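PDB 4J8L: uncharacterized protein YhfS from Escherichia coli, which is of unknown function but carries pyridoxal phosphate bound to a lysine, as fold-type I enzymes do, and may have cysteine synthase activity. Local coordinates for residues A[161-172]-A[182-193]; A[260-270]-A[280-288]. One frame throughout, in Å; residues are numbered along the deposited sequence. Where two conformers were deposited one is given.

Overall arrangement
Contact 1 (161-172 with 182-193) pairs two parallel strands inside the seven-stranded mixed sheet, whose strand 189-193 leads to the cofactor-bearing lysine, and is mostly buried. Contact 2 (260-270 with 280-288) is the open end of an antiparallel hairpin in the separate four-stranded sheet, only partly buried. They share no strand or helix; the centres of contact 1 and contact 2 lie 37 Å apart, on opposite sides of the chain's centre. In each, the first segment leaves a helix through a Schellman motif and enters a strand. Both have backbone pairing and hydroxyl-carboxylate bonds, buried in contact 1 but on a polar, hydrated face in contact 2, where a lysine and a glutamate approach without a salt bridge.

Contact 1. Residues A[161-172]-A[182-193]; sequences RAAGVPALTDDN and GCECGANVSTFS
D171 turns back across the strand pair, and its buried carboxylate ties three groups together. OD2 takes S190 OG at 2.7 Å, while T169 OG1 reaches it from the opposite face of the carboxylate plane. OD1 receives the G182 amide at 3.0 Å. D171 CG, anti to the carbonyl carbon (chi1 -67°), swings the carboxylate toward segment 182-193. With an alanine here, the S190 and T169 hydroxyls would probably lose their shared acceptor and the G182 amide its mate. Packing is tight: T169 OG1 stands 3.2 Å from G182 CA, where a side chain would clash. Parallel pairing of strands 167-170 and 189-193 includes T169 N to V189 O; T169 O takes T191 OG1 at 2.9 Å beside a weak bond from T191 N. N172 OD1 accepts S193 N at 2.7 Å and 176°. L168 CD1 rests 3.9 Å from both V189 CG2 and T191 CG2. The other end is looser and meets solvent: exposed R161 grips G186 O side-on with NE and NH2, while N188 OD1 accepts A167 N at 2.9 Å and N188 N donates to A167 O. S193 OG bonds the backbone N of the cofactor-bearing lysine at 196, and D170 OD2 lies near its pyridine N1, as an aspartate does in fold-type I PLP enzymes. Helix 74-86 packs over L168, D170 and T191, helix 153-162 over A167 and T169; strands 137-141 and 203-208 flank the pair.

Contact 2. Residues A[260-270]-A[280-288]; sequences LNGGAVPEVKS and VLIVEFHQP
E284 O is gripped by two successive amides, K269 N at 2.7 Å and S270 N at 3.2 Å, the mark of a classic beta bulge in this antiparallel hairpin. The return bond, E284 N to S270 O, is nearly straight at 173°, and beyond the bulge H286 N donates to E267 O. The side chains of S270 and E284 leave on the same face of the sheet. There S270 OG, set between its backbone N and carbonyl carbon (chi1 71°), donates to E284 OE1 at 2.7 Å, meeting it on the anti side of the carboxylate. A water bonded to this same hydroxyl also donates to I282 O. K269 runs alongside E284 and points the same way; its NZ stays 4.5 Å from E284 OE2, beyond a salt bridge, and reaches H286 O through another water. K269 CB sits over the centre of the H286 ring, 3.7 Å from the centroid, a CH-pi contact, while P266 O meets the ring at its CD2 edge. On the apolar inner side V268 CG2 lies 3.8 Å from V283 CG1 and also touches F285 CE1, and L260 CD1 meets L281 CD2 and V283 CG2. Strand 337-341 continues the sheet beyond 280-285, its I338 and I340 packing on V283. The chemistry is two-sided: aliphatic contacts join the hairpin to the end of helix 229-261, whereas the bulge sets K269 beside E284 and H286 on a hydrated face, where the lysine probably offsets part of the E284 charge, with a nickel ion about 5 Å from the E284 side chain.

Contact 1. Residues A[161-172]-A[182-193]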
loop_
_atom_site.group_PDB
_atom_site.type_symbol
_atom_site.label_atom_id
_atom_site.label_comp_id
_atom_site.label_asym_id
_atom_site.label_seq_id
_atom_site.Cartn_x
_atom_site.Cartn_y
_atom_site.Cartn_z
ATOM N N ARG A 161 11.777 -4.248 17.567
ATOM C CA ARG A 161 12.983 -5.051 17.412
ATOM C C ARG A 161 13.792 -5.105 18.705
ATOM O O ARG A 161 14.330 -6.153 19.060
ATOM C CB ARG A 161 13.847 -4.519 16.266
ATOM C CG ARG A 161 15.162 -5.265 16.084
ATOM C CD ARG A 161 15.819 -4.898 14.759
ATOM N NE ARG A 161 15.001 -5.284 13.611
ATOM C CZ ARG A 161 15.122 -6.437 12.958
ATOM N NH1 ARG A 161 16.032 -7.326 13.336
ATOM N NH2 ARG A 161 14.334 -6.704 11.927
ATOM N N ALA A 162 13.870 -3.978 19.407
ATOM C CA ALA A 162 14.615 -3.918 20.667
ATOM C C ALA A 162 14.010 -4.859 21.697
ATOM O O ALA A 162 14.724 -5.454 22.498
ATOM C CB ALA A 162 14.649 -2.497 21.210
ATOM N N ALA A 163 12.689 -4.996 21.664
ATOM C CA ALA A 163 11.986 -5.868 22.593
ATOM C C ALA A 163 11.924 -7.306 22.081
ATOM O O ALA A 163 11.407 -8.196 22.758
ATOM C CB ALA A 163 10.599 -5.340 22.853
ATOM N N GLY A 164 12.454 -7.527 20.884
ATOM C CA GLY A 164 12.494 -8.855 20.301
ATOM C C GLY A 164 11.151 -9.368 19.818
ATOM O O GLY A 164 10.919 -10.574 19.785
ATOM N N VAL A 165 10.259 -8.457 19.441
ATOM C CA VAL A 165 8.958 -8.856 18.918
ATOM C C VAL A 165 8.988 -8.815 17.394
ATOM O O VAL A 165 9.195 -7.752 16.816
ATOM C CB VAL A 165 7.843 -7.920 19.428
ATOM C CG1 VAL A 165 6.501 -8.291 18.815
ATOM C CG2 VAL A 165 7.771 -7.965 20.946
ATOM N N PRO A 166 8.803 -9.976 16.740
ATOM C CA PRO A 166 8.822 -10.026 15.272
ATOM C C PRO A 166 7.746 -9.117 14.701
ATOM O O PRO A 166 6.632 -9.088 15.234
ATOM C CB PRO A 166 8.488 -11.486 14.966
ATOM C CG PRO A 166 8.880 -12.237 16.196
ATOM C CD PRO A 166 8.583 -11.306 17.335
ATOM N N ALA A 167 8.069 -8.380 13.642
ATOM C CA ALA A 167 7.141 -7.394 13.111
ATOM C C ALA A 167 6.901 -7.559 11.618
ATOM O O ALA A 167 7.839 -7.727 10.835
ATOM C CB ALA A 167 7.628 -5.985 13.412
ATOM N N LEU A 168 5.629 -7.502 11.241
ATOM C CA LEU A 168 5.234 -7.493 9.838
ATOM C C LEU A 168 4.671 -6.126 9.496
ATOM O O LEU A 168 3.899 -5.563 10.269
ATOM C CB LEU A 168 4.160 -8.552 9.603
ATOM C CG LEU A 168 3.525 -8.665 8.218
ATOM C CD1 LEU A 168 3.169 -10.115 7.968
ATOM C CD2 LEU A 168 2.273 -7.782 8.087
ATOM N N THR A 169 5.037 -5.590 8.335
ATOM C CA THR A 169 4.412 -4.357 7.886
ATOM C C THR A 169 3.471 -4.586 6.713
ATOM O O THR A 169 3.737 -5.384 5.811
ATOM C CB THR A 169 5.438 -3.271 7.514
ATOM O OG1 THR A 169 6.377 -3.802 6.568
ATOM C CG2 THR A 169 6.176 -2.789 8.759
ATOM N N ASP A 170 2.360 -3.861 6.757
ATOM C CA ASP A 170 1.393 -3.777 5.674
ATOM C C ASP A 170 1.765 -2.507 4.924
ATOM O O ASP A 170 1.472 -1.404 5.372
ATOM C CB ASP A 170 -0.006 -3.662 6.301
ATOM C CG ASP A 170 -1.115 -3.399 5.281
ATOM O OD1 ASP A 170 -0.833 -3.100 4.104
ATOM O OD2 ASP A 170 -2.294 -3.467 5.681
ATOM N N ASP A 171 2.412 -2.663 3.773
ATOM C CA ASP A 171 2.994 -1.529 3.053
ATOM C C ASP A 171 2.153 -1.083 1.863
ATOM O O ASP A 171 2.619 -0.281 1.046
ATOM C CB ASP A 171 4.413 -1.875 2.568
ATOM C CG ASP A 171 5.394 -2.059 3.715
ATOM O OD1 ASP A 171 5.840 -1.040 4.275
ATOM O OD2 ASP A 171 5.721 -3.221 4.052
ATOM N N ASN A 172 0.931 -1.600 1.753
ATOM C CA ASN A 172 0.069 -1.228 0.631
ATOM C C ASN A 172 -0.113 0.268 0.479
ATOM O O ASN A 172 -0.352 0.971 1.465
ATOM C CB ASN A 172 -1.293 -1.909 0.729
ATOM C CG ASN A 172 -1.193 -3.390 0.482
ATOM O OD1 ASN A 172 -1.003 -3.814 -0.658
ATOM N ND2 ASN A 172 -1.276 -4.186 1.548
ATOM N N GLY A 182 8.722 -1.293 5.022
ATOM C CA GLY A 182 8.978 -1.909 6.325
ATOM C C GLY A 182 10.267 -2.716 6.414
ATOM O O GLY A 182 11.066 -2.512 7.328
ATOM N N CYS A 183 10.485 -3.625 5.466
ATOM C CA CYS A 183 11.675 -4.479 5.516
ATOM C C CYS A 183 12.972 -3.703 5.308
ATOM O O CYS A 183 14.058 -4.242 5.524
ATOM C CB CYS A 183 11.583 -5.626 4.502
ATOM S SG CYS A 183 11.549 -5.114 2.776
ATOM N N GLU A 184 12.864 -2.449 4.882
ATOM C CA GLU A 184 14.040 -1.611 4.682
ATOM C C GLU A 184 14.336 -0.750 5.901
ATOM O O GLU A 184 15.367 -0.080 5.958
ATOM C CB GLU A 184 13.871 -0.711 3.454
ATOM C CG GLU A 184 13.624 -1.475 2.167
ATOM C CD GLU A 184 13.438 -0.563 0.969
ATOM O OE1 GLU A 184 12.460 0.220 0.956
ATOM O OE2 GLU A 184 14.275 -0.629 0.043
ATOM N N CYS A 185 13.434 -0.758 6.877
ATOM C CA CYS A 185 13.654 0.051 8.072
ATOM C C CYS A 185 13.286 -0.657 9.380
ATOM O O CYS A 185 12.864 -0.021 10.353
ATOM C CB CYS A 185 12.952 1.411 7.955
ATOM S SG CYS A 185 11.142 1.369 7.796
ATOM N N GLY A 186 13.458 -1.975 9.408
ATOM C CA GLY A 186 13.362 -2.698 10.661
ATOM C C GLY A 186 12.417 -3.882 10.759
ATOM O O GLY A 186 12.525 -4.678 11.691
ATOM N N ALA A 187 11.489 -4.008 9.819
ATOM C CA ALA A 187 10.518 -5.100 9.860
ATOM C C ALA A 187 11.137 -6.428 9.441
ATOM O O ALA A 187 12.069 -6.473 8.621
ATOM C CB ALA A 187 9.308 -4.784 8.968
ATOM N N ASN A 188 10.614 -7.514 9.991
ATOM C CA ASN A 188 11.051 -8.835 9.567
ATOM C C ASN A 188 10.537 -9.185 8.181
ATOM O O ASN A 188 11.241 -9.819 7.416
ATOM C CB ASN A 188 10.674 -9.893 10.591
ATOM C CG ASN A 188 11.315 -9.627 11.920
ATOM O OD1 ASN A 188 10.723 -8.986 12.784
ATOM N ND2 ASN A 188 12.562 -10.059 12.070
ATOM N N VAL A 189 9.313 -8.768 7.865
ATOM C CA VAL A 189 8.812 -8.856 6.492
ATOM C C VAL A 189 7.898 -7.691 6.165
ATOM O O VAL A 189 7.136 -7.224 7.028
ATOM C CB VAL A 189 8.025 -10.165 6.195
ATOM C CG1 VAL A 189 8.965 -11.363 6.032
ATOM C CG2 VAL A 189 6.971 -10.430 7.265
ATOM N N SER A 190 8.008 -7.230 4.921
ATOM C CA SER A 190 7.049 -6.322 4.298
ATOM C C SER A 190 6.027 -7.120 3.512
ATOM O O SER A 190 6.315 -8.222 3.052
ATOM C CB SER A 190 7.760 -5.383 3.321
ATOM O OG SER A 190 8.262 -4.222 3.957
ATOM N N THR A 191 4.830 -6.564 3.339
ATOM C CA THR A 191 3.840 -7.202 2.483
ATOM C C THR A 191 3.167 -6.150 1.614
ATOM O O THR A 191 2.964 -5.017 2.044
ATOM C CB THR A 191 2.738 -7.919 3.289
ATOM O OG1 THR A 191 2.010 -6.959 4.066
ATOM C CG2 THR A 191 3.301 -8.988 4.195
ATOM N N PHE A 192 2.816 -6.528 0.394
ATOM C CA PHE A 192 2.059 -5.625 -0.473
ATOM C C PHE A 192 1.402 -6.315 -1.650
ATOM O O PHE A 192 1.908 -7.316 -2.151
ATOM C CB PHE A 192 2.928 -4.462 -0.982
ATOM C CG PHE A 192 4.228 -4.876 -1.618
ATOM C CD1 PHE A 192 5.377 -5.011 -0.847
ATOM C CD2 PHE A 192 4.320 -5.072 -2.999
ATOM C CE1 PHE A 192 6.590 -5.366 -1.426
ATOM C CE2 PHE A 192 5.535 -5.432 -3.588
ATOM C CZ PHE A 192 6.669 -5.576 -2.801
ATOM N N SER A 193 0.273 -5.755 -2.088
ATOM C CA SER A 193 -0.348 -6.125 -3.357
ATOM C C SER A 193 0.472 -5.637 -4.549
ATOM O O SER A 193 0.865 -4.476 -4.604
ATOM C CB SER A 193 -1.753 -5.516 -3.446
ATOM O OG SER A 193 -2.266 -5.621 -4.765
HETATM O O HOH W 1 11.311 -6.928 15.288
HETATM O O HOH W 2 0.933 -1.962 -2.754
#

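Contact 2. Residues A[260-270]-A[280-288]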
loop_
_atom_site.group_PDB
_atom_site.type_symbol
_atom_site.label_atom_id
_atom_site.label_comp_id
_atom_site.label_asym_id
_atom_site.label_seq_id
_atom_site.Cartn_x
_atom_site.Cartn_y
_atom_site.Cartn_z
ATOM N N LEU A 260 -6.537 24.895 -4.908
ATOM C CA LEU A 260 -7.770 24.899 -4.127
ATOM C C LEU A 260 -7.650 25.819 -2.922
ATOM O O LEU A 260 -8.571 26.576 -2.616
ATOM C CB LEU A 260 -8.133 23.488 -3.670
ATOM C CG LEU A 260 -8.571 22.549 -4.791
ATOM C CD1 LEU A 260 -8.753 21.121 -4.277
ATOM C CD2 LEU A 260 -9.852 23.071 -5.428
ATOM N N ASN A 261 -6.508 25.756 -2.242
ATOM C CA ASN A 261 -6.261 26.633 -1.100
ATOM C C ASN A 261 -6.190 28.105 -1.505
ATOM O O ASN A 261 -6.407 28.997 -0.682
ATOM C CB ASN A 261 -4.987 26.224 -0.359
ATOM C CG ASN A 261 -5.212 25.053 0.577
ATOM O OD1 ASN A 261 -6.345 24.756 0.950
ATOM N ND2 ASN A 261 -4.134 24.385 0.966
ATOM N N GLY A 262 -5.877 28.348 -2.772
ATOM C CA GLY A 262 -5.800 29.696 -3.301
ATOM C C GLY A 262 -7.144 30.220 -3.760
ATOM O O GLY A 262 -7.251 31.362 -4.197
ATOM N N GLY A 263 -8.173 29.384 -3.666
ATOM C CA GLY A 263 -9.528 29.809 -3.968
ATOM C C GLY A 263 -9.976 29.588 -5.400
ATOM O O GLY A 263 -10.872 30.278 -5.881
ATOM N N ALA A 264 -9.364 28.620 -6.077
ATOM C CA ALA A 264 -9.712 28.311 -7.463
ATOM C C ALA A 264 -11.173 27.885 -7.616
ATOM O O ALA A 264 -11.776 28.079 -8.667
ATOM C CB ALA A 264 -8.774 27.231 -8.027
ATOM N N VAL A 265 -11.738 27.303 -6.562
ATOM C CA VAL A 265 -13.125 26.855 -6.590
ATOM C C VAL A 265 -13.855 27.419 -5.378
ATOM O O VAL A 265 -13.756 26.868 -4.284
ATOM C CB VAL A 265 -13.214 25.315 -6.584
ATOM C CG1 VAL A 265 -14.657 24.862 -6.655
ATOM C CG2 VAL A 265 -12.418 24.732 -7.756
ATOM N N PRO A 266 -14.583 28.532 -5.564
ATOM C CA PRO A 266 -15.247 29.229 -4.452
ATOM C C PRO A 266 -16.162 28.327 -3.628
ATOM O O PRO A 266 -16.316 28.545 -2.429
ATOM C CB PRO A 266 -16.078 30.299 -5.161
ATOM C CG PRO A 266 -15.351 30.551 -6.438
ATOM C CD PRO A 266 -14.800 29.217 -6.851
ATOM N N GLU A 267 -16.752 27.320 -4.267
ATOM C CA GLU A 267 -17.682 26.423 -3.584
ATOM C C GLU A 267 -16.971 25.437 -2.648
ATOM O O GLU A 267 -17.624 24.725 -1.884
ATOM C CB GLU A 267 -18.554 25.673 -4.602
ATOM C CG GLU A 267 -19.480 26.551 -5.431
ATOM C CD GLU A 267 -18.815 27.139 -6.671
ATOM O OE1 GLU A 267 -17.608 26.891 -6.904
ATOM O OE2 GLU A 267 -19.510 27.852 -7.420
ATOM N N VAL A 268 -15.642 25.397 -2.703
ATOM C CA VAL A 268 -14.858 24.548 -1.796
ATOM C C VAL A 268 -14.537 25.261 -0.480
ATOM O O VAL A 268 -14.000 26.374 -0.472
ATOM C CB VAL A 268 -13.553 24.051 -2.464
ATOM C CG1 VAL A 268 -12.620 23.402 -1.439
ATOM C CG2 VAL A 268 -13.880 23.076 -3.570
ATOM N N LYS A 269 -14.882 24.611 0.627
ATOM C CA LYS A 269 -14.661 25.149 1.965
ATOM C C LYS A 269 -13.253 24.817 2.487
ATOM O O LYS A 269 -12.594 25.645 3.113
ATOM C CB LYS A 269 -15.723 24.589 2.913
ATOM C CG LYS A 269 -15.605 25.024 4.373
ATOM C CD LYS A 269 -16.786 24.488 5.183
ATOM C CE LYS A 269 -16.758 24.989 6.623
ATOM N NZ LYS A 269 -18.029 24.687 7.346
ATOM N N SER A 270 -12.792 23.600 2.240
ATOM C CA SER A 270 -11.459 23.220 2.701
ATOM C C SER A 270 -10.903 22.112 1.841
ATOM O O SER A 270 -11.654 21.375 1.206
ATOM C CB SER A 270 -11.485 22.785 4.170
ATOM O OG SER A 270 -12.132 21.534 4.324
ATOM N N VAL A 280 -4.055 11.055 -0.932
ATOM C CA VAL A 280 -5.069 11.605 -1.824
ATOM C C VAL A 280 -5.507 12.974 -1.310
ATOM O O VAL A 280 -5.073 13.418 -0.241
ATOM C CB VAL A 280 -6.336 10.710 -1.863
ATOM C CG1 VAL A 280 -6.012 9.342 -2.447
ATOM C CG2 VAL A 280 -6.938 10.575 -0.469
ATOM N N LEU A 281 -6.370 13.644 -2.066
ATOM C CA LEU A 281 -6.971 14.888 -1.604
ATOM C C LEU A 281 -8.328 14.658 -0.953
ATOM O O LEU A 281 -9.132 13.850 -1.423
ATOM C CB LEU A 281 -7.160 15.881 -2.756
ATOM C CG LEU A 281 -6.027 16.894 -2.882
ATOM C CD1 LEU A 281 -4.902 16.294 -3.701
ATOM C CD2 LEU A 281 -6.507 18.211 -3.462
ATOM N N ILE A 282 -8.582 15.368 0.137
ATOM C CA ILE A 282 -9.920 15.410 0.708
ATOM C C ILE A 282 -10.479 16.802 0.501
ATOM O O ILE A 282 -9.921 17.789 0.981
ATOM C CB ILE A 282 -9.919 15.072 2.194
ATOM C CG1 ILE A 282 -9.503 13.616 2.381
ATOM C CG2 ILE A 282 -11.298 15.311 2.793
ATOM C CD1 ILE A 282 -8.935 13.334 3.719
ATOM N N VAL A 283 -11.581 16.875 -0.230
ATOM C CA VAL A 283 -12.161 18.157 -0.608
ATOM C C VAL A 283 -13.537 18.315 0.015
ATOM O O VAL A 283 -14.410 17.477 -0.188
ATOM C CB VAL A 283 -12.282 18.267 -2.124
ATOM C CG1 VAL A 283 -12.872 19.603 -2.513
ATOM C CG2 VAL A 283 -10.899 18.093 -2.776
ATOM N N GLU A 284 -13.711 19.390 0.780
ATOM C CA GLU A 284 -14.967 19.664 1.472
ATOM C C GLU A 284 -15.620 20.895 0.867
ATOM O O GLU A 284 -14.955 21.900 0.624
ATOM C CB GLU A 284 -14.712 19.891 2.966
ATOM C CG GLU A 284 -15.971 20.139 3.806
ATOM C CD GLU A 284 -15.658 20.781 5.143
ATOM O OE1 GLU A 284 -14.622 21.473 5.247
ATOM O OE2 GLU A 284 -16.457 20.609 6.090
ATOM N N PHE A 285 -16.925 20.806 0.628
ATOM C CA PHE A 285 -17.692 21.911 0.065
ATOM C C PHE A 285 -18.439 22.681 1.148
ATOM O O PHE A 285 -18.704 22.158 2.231
ATOM C CB PHE A 285 -18.672 21.376 -0.981
ATOM C CG PHE A 285 -18.004 20.545 -2.039
ATOM C CD1 PHE A 285 -17.248 21.149 -3.036
ATOM C CD2 PHE A 285 -18.101 19.163 -2.019
ATOM C CE1 PHE A 285 -16.595 20.377 -4.009
ATOM C CE2 PHE A 285 -17.462 18.392 -2.983
ATOM C CZ PHE A 285 -16.712 18.999 -3.979
ATOM N N HIS A 286 -18.783 23.931 0.851
ATOM C CA HIS A 286 -19.550 24.759 1.785
ATOM C C HIS A 286 -20.958 24.214 1.974
ATOM O O HIS A 286 -21.528 24.279 3.065
ATOM C CB HIS A 286 -19.644 26.195 1.273
ATOM C CG HIS A 286 -18.378 26.980 1.417
ATOM N ND1 HIS A 286 -17.934 27.458 2.631
ATOM C CD2 HIS A 286 -17.475 27.395 0.495
ATOM C CE1 HIS A 286 -16.805 28.122 2.454
ATOM N NE2 HIS A 286 -16.507 28.101 1.167
ATOM N N GLN A 287 -21.522 23.701 0.887
ATOM C CA GLN A 287 -22.871 23.167 0.896
ATOM C C GLN A 287 -22.801 21.653 0.749
ATOM O O GLN A 287 -21.820 21.126 0.210
ATOM C CB GLN A 287 -23.687 23.775 -0.251
ATOM C CG GLN A 287 -23.694 25.289 -0.262
ATOM C CD GLN A 287 -24.501 25.865 0.874
ATOM O OE1 GLN A 287 -25.488 25.271 1.311
ATOM N NE2 GLN A 287 -24.082 27.024 1.371
ATOM N N PRO A 288 -23.837 20.950 1.232
ATOM C CA PRO A 288 -23.855 19.484 1.198
ATOM C C PRO A 288 -24.163 18.939 -0.192
ATOM O O PRO A 288 -25.243 18.388 -0.418
ATOM C CB PRO A 288 -24.984 19.128 2.174
ATOM C CG PRO A 288 -25.897 20.320 2.137
ATOM C CD PRO A 288 -24.972 21.496 2.003
HETATM O O HOH W 3 -20.461 24.352 -1.798
HETATM O O HOH W 4 -20.633 25.291 5.501
HETATM O O HOH W 5 -10.834 18.930 3.633
#